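Local structure of coiled-coil quantitatively-enriched protein 1 (Schizosaccharomyces pombe, 7CUJ) at residues F125-F130 with F188-A193. The protein acts as a molecular adaptor that links telomeres to the meiotic centrosome and is required for telomere clustering, telomere length regulation and chromosome segregation. Numbering follows the deposited sequence.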
loop_
_atom_site.group_PDB
_atom_site.type_symbol
_atom_site.label_atom_id
_atom_site.label_comp_id
_atom_site.label_asym_id
_atom_site.label_seq_id
_atom_site.Cartn_x
_atom_site.Cartn_y
_atom_site.Cartn_z
ATOM N N PHE A 125 -20.429 -26.722 12.957
ATOM C CA PHE A 125 -20.175 -25.366 13.411
ATOM C C PHE A 125 -19.719 -24.508 12.235
ATOM O O PHE A 125 -18.896 -24.934 11.427
ATOM C CB PHE A 125 -19.157 -25.358 14.554
ATOM C CG PHE A 125 -19.726 -25.766 15.888
ATOM C CD1 PHE A 125 -19.820 -27.103 16.242
ATOM C CD2 PHE A 125 -20.179 -24.812 16.788
ATOM C CE1 PHE A 125 -20.353 -27.479 17.468
ATOM C CE2 PHE A 125 -20.702 -25.186 18.017
ATOM C CZ PHE A 125 -20.792 -26.519 18.354
ATOM N N ILE A 126 -20.274 -23.293 12.157
ATOM C CA ILE A 126 -19.967 -22.352 11.093
ATOM C C ILE A 126 -20.010 -20.942 11.681
ATOM O O ILE A 126 -20.907 -20.622 12.457
ATOM C CB ILE A 126 -20.929 -22.545 9.898
ATOM C CG1 ILE A 126 -20.513 -21.729 8.671
ATOM C CG2 ILE A 126 -22.375 -22.284 10.296
ATOM C CD1 ILE A 126 -21.207 -22.150 7.393
ATOM N N SER A 127 -19.027 -20.112 11.317
ATOM C CA SER A 127 -18.835 -18.828 11.975
ATOM C C SER A 127 -19.427 -17.691 11.142
ATOM O O SER A 127 -18.793 -16.652 10.969
ATOM C CB SER A 127 -17.376 -18.592 12.294
ATOM O OG SER A 127 -16.608 -18.516 11.105
ATOM N N ASN A 128 -20.656 -17.892 10.655
ATOM C CA ASN A 128 -21.335 -16.928 9.803
ATOM C C ASN A 128 -22.829 -17.243 9.768
ATOM O O ASN A 128 -23.221 -18.352 9.407
ATOM C CB ASN A 128 -20.749 -16.916 8.389
ATOM C CG ASN A 128 -21.237 -15.737 7.577
ATOM O OD1 ASN A 128 -22.235 -15.838 6.867
ATOM N ND2 ASN A 128 -20.559 -14.608 7.696
ATOM N N GLN A 129 -23.652 -16.250 10.128
ATOM C CA GLN A 129 -25.089 -16.441 10.259
ATOM C C GLN A 129 -25.715 -16.688 8.888
ATOM O O GLN A 129 -26.487 -17.627 8.726
ATOM C CB GLN A 129 -25.738 -15.257 10.980
ATOM C CG GLN A 129 -27.232 -15.432 11.228
ATOM C CD GLN A 129 -27.542 -16.612 12.120
ATOM O OE1 GLN A 129 -27.160 -16.650 13.288
ATOM N NE2 GLN A 129 -28.248 -17.589 11.573
ATOM N N PHE A 130 -25.366 -15.843 7.912
ATOM C CA PHE A 130 -25.938 -15.933 6.578
ATOM C C PHE A 130 -25.702 -17.321 5.986
ATOM O O PHE A 130 -26.628 -17.932 5.457
ATOM C CB PHE A 130 -25.399 -14.827 5.665
ATOM C CG PHE A 130 -25.718 -15.049 4.208
ATOM C CD1 PHE A 130 -27.018 -14.918 3.740
ATOM C CD2 PHE A 130 -24.729 -15.428 3.312
ATOM C CE1 PHE A 130 -27.320 -15.149 2.407
ATOM C CE2 PHE A 130 -25.032 -15.655 1.976
ATOM C CZ PHE A 130 -26.326 -15.515 1.527
ATOM N N PHE A 188 -16.504 -28.984 11.729
ATOM C CA PHE A 188 -16.222 -27.560 11.670
ATOM C C PHE A 188 -16.163 -27.130 10.211
ATOM O O PHE A 188 -15.277 -27.556 9.470
ATOM C CB PHE A 188 -14.941 -27.233 12.438
ATOM C CG PHE A 188 -15.117 -27.321 13.930
ATOM C CD1 PHE A 188 -15.504 -26.209 14.664
ATOM C CD2 PHE A 188 -14.949 -28.527 14.595
ATOM C CE1 PHE A 188 -15.689 -26.294 16.035
ATOM C CE2 PHE A 188 -15.136 -28.612 15.966
ATOM C CZ PHE A 188 -15.504 -27.495 16.683
ATOM N N TYR A 189 -17.135 -26.300 9.812
ATOM C CA TYR A 189 -17.194 -25.799 8.448
ATOM C C TYR A 189 -15.939 -24.979 8.149
ATOM O O TYR A 189 -15.439 -25.001 7.028
ATOM C CB TYR A 189 -18.482 -25.008 8.201
ATOM C CG TYR A 189 -18.604 -24.449 6.804
ATOM C CD1 TYR A 189 -19.211 -25.181 5.794
ATOM C CD2 TYR A 189 -18.100 -23.196 6.485
ATOM C CE1 TYR A 189 -19.322 -24.680 4.506
ATOM C CE2 TYR A 189 -18.205 -22.679 5.203
ATOM C CZ TYR A 189 -18.816 -23.425 4.210
ATOM O OH TYR A 189 -18.923 -22.925 2.946
ATOM N N ASP A 190 -15.439 -24.272 9.169
ATOM C CA ASP A 190 -14.334 -23.340 9.002
ATOM C C ASP A 190 -13.489 -23.296 10.274
ATOM O O ASP A 190 -13.973 -23.614 11.361
ATOM C CB ASP A 190 -14.832 -21.950 8.592
ATOM C CG ASP A 190 -15.781 -21.328 9.601
ATOM O OD1 ASP A 190 -15.298 -20.860 10.657
ATOM O OD2 ASP A 190 -16.998 -21.333 9.333
ATOM N N ILE A 191 -12.228 -22.877 10.109
ATOM C CA ILE A 191 -11.233 -22.874 11.168
ATOM C C ILE A 191 -11.549 -21.774 12.179
ATOM O O ILE A 191 -11.294 -21.952 13.367
ATOM C CB ILE A 191 -9.809 -22.766 10.582
ATOM C CG1 ILE A 191 -9.311 -24.117 10.059
ATOM C CG2 ILE A 191 -8.827 -22.150 11.571
ATOM C CD1 ILE A 191 -9.207 -25.204 11.113
ATOM N N GLU A 192 -12.106 -20.650 11.706
ATOM C CA GLU A 192 -12.524 -19.576 12.596
ATOM C C GLU A 192 -13.450 -20.142 13.674
ATOM O O GLU A 192 -13.285 -19.838 14.855
ATOM C CB GLU A 192 -13.179 -18.432 11.817
ATOM C CG GLU A 192 -13.446 -17.198 12.667
ATOM C CD GLU A 192 -14.126 -16.029 11.969
ATOM O OE1 GLU A 192 -13.750 -15.720 10.818
ATOM O OE2 GLU A 192 -15.034 -15.424 12.580
ATOM N N ALA A 193 -14.409 -20.979 13.255
ATOM C CA ALA A 193 -15.345 -21.620 14.167
ATOM C C ALA A 193 -14.599 -22.551 15.119
ATOM O O ALA A 193 -14.943 -22.630 16.295
ATOM C CB ALA A 193 -16.414 -22.358 13.398
#
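Both oxygens of the Asp-190 carboxylate grip Ser-127. OD2 of Asp-190 takes the backbone N-H of Ser-127 on its syn lone pair at 3.1 Å, in a nearly straight bond (166° at the hydrogen). OD1 of Asp-190 accepts from OG of Ser-127 at 2.7 Å, the hydroxyl arriving from above the carboxylate plane. From the opposite face comes Ala-193 N, 2.7 Å from Asp-190 OD1, a capping bond from the first turn of helix 191-200 to its N-cap residue. A chi1 of 60° sets CG of Asp-190 between its own backbone N and carbonyl carbon, where the carboxylate can meet both Ala-193 N and Ser-127. An alanine at Asp-190 would probably leave the N-H and hydroxyl of Ser-127 without these acceptors and the first turn of the helix without its side-chain cap. The segments run from the C-terminal ends of the adjacent parallel strands 121-126 and 184-188, in the middle of the sheet of this fragment's parallel alpha/beta domain, through short turns into helices 129-141 and 191-200. Where the strands end, Tyr-189 N donates to Phe-125 O at 2.8 Å. Beyond it, CD1 of Ile-126 lies over one face of the Tyr-189 ring, a CH-pi contact with that carbon 3.6 Å from the ring centroid and displaced toward the rim. The hydroxyl of Tyr-189 is hydrogen-bonded to the backbone O of Lys-65, whose NZ forms a salt bridge with Glu-192 and a hydrogen bond with Ser-127 O. The aliphatic part of Glu-192 passes beside Ser-127, CB to OG at 3.5 Å. Phe-125 and Phe-188, paired in register, point the same way; their planes are only 18° apart, but the rings are offset so far that little of one faces the other. CB of Phe-125 meets CD1 of Phe-188 at 3.8 Å, while Ala-193 CB packs against the CB atoms of Phe-125 and Ser-127.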